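Local atomic coordinates of putative antidote protein of plasmid maintenance system (Nostoc punctiforme, PDB entry 3CEC), a protein that probably binds DNA through a helix-turn-helix fold and may serve as the antidote of a plasmid-maintenance toxin–antitoxin system. Residues E21-I26 against R75-L80. Residues are numbered along the deposited sequence; the frame is centred on the assembly and turned at random. Where two conformers were deposited one is given.
Sequences EVIADI and RLWLNL
The six-membered end of the Trp77 indole meets three aliphatic side chains of the facing helix. Val22 CG1, anti to its backbone N (chi1 180°), lies obliquely 3.7 Å from Trp77 CH2, and Ile23 CG1 approaches Trp77 CZ3 at 3.8 Å, also obliquely. Ile26 reaches out tip to tip, its CD1 in the ring plane at the edge, 3.9 Å from Trp77 CH2. Beside the indole, Val22 CG2 touches Leu80 CD1 at 4.0 Å, the two side chains crossing at about a right angle. Valine and isoleucine suit segment 21-26 because their branched, apolar arms fit round the ring's outer end. Tryptophan suits segment 75-80 because, with the segment axes 12.3 Å apart, its long, flat side chain can span much of the gap. Trp77 CG is anti to the carbonyl carbon (chi1 -65°), which helps bring the ring toward helix 19-30. From the same helix, Leu76 CD2 lies 3.7 Å above the Trp77 ring plane, over its centre, while Asn72 OD1 accepts the NE1 hydrogen bond and helps fix the ring's rotation. An alanine at Trp77 would probably leave Val22, Ile23 and Ile26 without their main partner across this interface. The contact joins helix 19-30 to the first turns of helix 74-101 in a helix-turn-helix fold, Leu66 of helix 60-70 touching Ile23 and Trp77.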
ATOM      1  N   GLU A  21      -3.453  -4.525   0.573  1.00 10.97           N
ATOM      2  CA  GLU A  21      -3.922  -5.903   0.575  1.00 12.89           C
ATOM      3  C   GLU A  21      -3.599  -6.559   1.910  1.00  9.30           C
ATOM      4  O   GLU A  21      -4.420  -7.353   2.463  1.00 11.24           O
ATOM      5  CB  GLU A  21      -3.313  -6.711  -0.573  1.00 14.48           C
ATOM      6  CG  GLU A  21      -3.771  -6.205  -1.932  1.00 19.31           C
ATOM      7  CD  GLU A  21      -3.094  -6.924  -3.109  1.00 26.61           C
ATOM      8  OE1 GLU A  21      -1.856  -6.824  -3.293  1.00 21.64           O
ATOM      9  OE2 GLU A  21      -3.836  -7.579  -3.858  1.00 44.40           O
ATOM     10  N   VAL A  22      -2.458  -6.180   2.451  1.00  9.66           N
ATOM     11  CA  VAL A  22      -2.041  -6.729   3.747  1.00  7.08           C
ATOM     12  C   VAL A  22      -2.940  -6.184   4.834  1.00  7.95           C
ATOM     13  O   VAL A  22      -3.431  -6.935   5.715  1.00  8.71           O
ATOM     14  CB  VAL A  22      -0.579  -6.435   4.085  1.00  8.31           C
ATOM     15  CG1 VAL A  22      -0.197  -7.026   5.466  1.00 11.36           C
ATOM     16  CG2 VAL A  22       0.333  -7.034   2.937  1.00 11.26           C
ATOM     17  N   ILE A  23      -3.212  -4.891   4.761  1.00  8.57           N
ATOM     18  CA  ILE A  23      -4.121  -4.256   5.717  1.00  7.05           C
ATOM     19  C   ILE A  23      -5.509  -4.924   5.671  1.00  6.36           C
ATOM     20  O   ILE A  23      -6.059  -5.247   6.699  1.00  8.96           O
ATOM     21  CB  ILE A  23      -4.200  -2.706   5.526  1.00  9.04           C
ATOM     22  CG1 ILE A  23      -2.857  -2.097   5.925  1.00 11.85           C
ATOM     23  CG2 ILE A  23      -5.355  -2.112   6.321  1.00 11.98           C
ATOM     24  CD1 ILE A  23      -2.702  -0.716   5.428  1.00 14.67           C
ATOM     25  N   ALA A  24      -6.050  -5.079   4.481  1.00 10.23           N
ATOM     26  CA  ALA A  24      -7.416  -5.657   4.330  1.00 10.45           C
ATOM     27  C   ALA A  24      -7.477  -7.036   4.997  1.00 12.77           C
ATOM     28  O   ALA A  24      -8.467  -7.411   5.669  1.00 12.89           O
ATOM     29  CB  ALA A  24      -7.774  -5.769   2.855  1.00 11.26           C
ATOM     30  N   ASP A  25      -6.409  -7.793   4.787  1.00  7.37           N
ATOM     31  CA  ASP A  25      -6.320  -9.160   5.333  1.00  7.99           C
ATOM     32  C   ASP A  25      -6.283  -9.114   6.868  1.00  9.79           C
ATOM     33  O   ASP A  25      -6.888  -9.946   7.531  1.00  9.36           O
ATOM     34  CB  ASP A  25      -5.123  -9.873   4.790  1.00 10.24           C
ATOM     35  CG  ASP A  25      -5.106 -11.344   5.175  1.00 15.93           C
ATOM     36  OD1 ASP A  25      -6.024 -12.096   4.741  1.00 19.31           O
ATOM     37  OD2 ASP A  25      -4.180 -11.671   5.912  1.00 16.90           O
ATOM     38  N   ILE A  26      -5.492  -8.178   7.413  1.00  8.37           N
ATOM     39  CA  ILE A  26      -5.417  -7.995   8.875  1.00  7.92           C
ATOM     40  C   ILE A  26      -6.820  -7.681   9.416  1.00  7.62           C
ATOM     41  O   ILE A  26      -7.242  -8.230  10.431  1.00  9.03           O
ATOM     42  CB  ILE A  26      -4.399  -6.885   9.231  1.00  9.67           C
ATOM     43  CG1 ILE A  26      -2.968  -7.386   8.920  1.00  9.41           C
ATOM     44  CG2 ILE A  26      -4.551  -6.449  10.681  1.00 11.71           C
ATOM     45  CD1 ILE A  26      -1.885  -6.235   8.965  1.00 13.08           C
ATOM     46  N   ARG A  75       9.115   0.114   8.961  0.50  8.15           N
ATOM     47  CA  ARG A  75       9.907  -0.271   7.815  0.50  9.19           C
ATOM     48  C   ARG A  75       9.231  -1.323   6.986  0.50  9.25           C
ATOM     49  O   ARG A  75       9.312  -1.285   5.751  0.50  8.07           O
ATOM     50  CB  ARG A  75      11.281  -0.753   8.274  0.50 11.31           C
ATOM     51  CG  ARG A  75      12.196   0.370   8.710  0.50 13.39           C
ATOM     52  CD  ARG A  75      13.669  -0.059   8.666  0.50 11.66           C
ATOM     53  NE  ARG A  75      14.579   1.048   8.913  0.50 13.25           N
ATOM     54  CZ  ARG A  75      15.393   1.555   7.992  0.50 16.28           C
ATOM     55  NH1 ARG A  75      15.466   1.022   6.780  0.50 26.93           N
ATOM     56  NH2 ARG A  75      16.190   2.559   8.300  0.50 14.50           N
ATOM     57  N   LEU A  76       8.582  -2.253   7.671  1.00 10.33           N
ATOM     58  CA  LEU A  76       7.830  -3.351   6.990  1.00  9.03           C
ATOM     59  C   LEU A  76       6.893  -2.744   5.922  1.00  7.16           C
ATOM     60  O   LEU A  76       6.860  -3.087   4.734  1.00  9.53           O
ATOM     61  CB  LEU A  76       7.029  -4.158   7.990  1.00 10.22           C
ATOM     62  CG  LEU A  76       6.253  -5.329   7.434  1.00 10.49           C
ATOM     63  CD1 LEU A  76       6.105  -6.379   8.597  1.00 15.48           C
ATOM     64  CD2 LEU A  76       4.876  -4.895   6.880  1.00 14.31           C
ATOM     65  N   TRP A  77       6.242  -1.687   6.348  1.00  7.56           N
ATOM     66  CA  TRP A  77       5.204  -1.009   5.553  1.00  6.44           C
ATOM     67  C   TRP A  77       5.814  -0.197   4.382  1.00  6.92           C
ATOM     68  O   TRP A  77       5.261  -0.177   3.277  1.00  8.67           O
ATOM     69  CB  TRP A  77       4.320  -0.123   6.462  1.00  7.90           C
ATOM     70  CG  TRP A  77       3.596  -0.986   7.395  1.00  6.48           C
ATOM     71  CD1 TRP A  77       3.885  -1.237   8.729  1.00  7.39           C
ATOM     72  CD2 TRP A  77       2.510  -1.878   7.064  1.00  8.18           C
ATOM     73  NE1 TRP A  77       3.027  -2.171   9.241  1.00  9.43           N
ATOM     74  CE2 TRP A  77       2.173  -2.590   8.255  1.00 11.01           C
ATOM     75  CE3 TRP A  77       1.803  -2.141   5.894  1.00 10.83           C
ATOM     76  CZ2 TRP A  77       1.174  -3.534   8.271  1.00 13.27           C
ATOM     77  CZ3 TRP A  77       0.799  -3.039   5.928  1.00 12.50           C
ATOM     78  CH2 TRP A  77       0.501  -3.735   7.100  1.00 11.75           C
ATOM     79  N   LEU A  78       6.888   0.543   4.709  1.00  7.32           N
ATOM     80  CA  LEU A  78       7.613   1.310   3.702  1.00  6.31           C
ATOM     81  C   LEU A  78       8.230   0.369   2.675  1.00  7.42           C
ATOM     82  O   LEU A  78       8.235   0.683   1.494  1.00 10.39           O
ATOM     83  CB  LEU A  78       8.627   2.214   4.362  1.00  9.55           C
ATOM     84  CG  LEU A  78       8.003   3.346   5.208  1.00  9.73           C
ATOM     85  CD1 LEU A  78       9.139   3.995   6.050  1.00 12.98           C
ATOM     86  CD2 LEU A  78       7.302   4.396   4.335  1.00 10.67           C
ATOM     87  N   ASN A  79       8.706  -0.778   3.145  1.00  7.38           N
ATOM     88  CA  ASN A  79       9.333  -1.776   2.223  1.00 10.15           C
ATOM     89  C   ASN A  79       8.281  -2.291   1.270  1.00 11.89           C
ATOM     90  O   ASN A  79       8.515  -2.410   0.064  1.00 10.14           O
ATOM     91  CB  ASN A  79      10.019  -2.883   2.984  1.00 12.72           C
ATOM     92  CG  ASN A  79      11.343  -2.431   3.644  1.00 12.75           C
ATOM     93  OD1 ASN A  79      11.896  -1.385   3.293  1.00 21.06           O
ATOM     94  ND2 ASN A  79      11.861  -3.238   4.603  1.00 20.17           N
ATOM     95  N   LEU A  80       7.112  -2.613   1.796  1.00 10.31           N
ATOM     96  CA  LEU A  80       5.957  -3.026   0.960  1.00  9.79           C
ATOM     97  C   LEU A  80       5.669  -1.991  -0.135  1.00 11.96           C
ATOM     98  O   LEU A  80       5.592  -2.309  -1.309  1.00 11.59           O
ATOM     99  CB  LEU A  80       4.684  -3.350   1.751  1.00 10.29           C
ATOM    100  CG  LEU A  80       4.727  -4.594   2.564  1.00  9.57           C
ATOM    101  CD1 LEU A  80       3.487  -4.628   3.446  1.00 12.93           C
ATOM    102  CD2 LEU A  80       4.807  -5.866   1.656  1.00 11.47           C
TER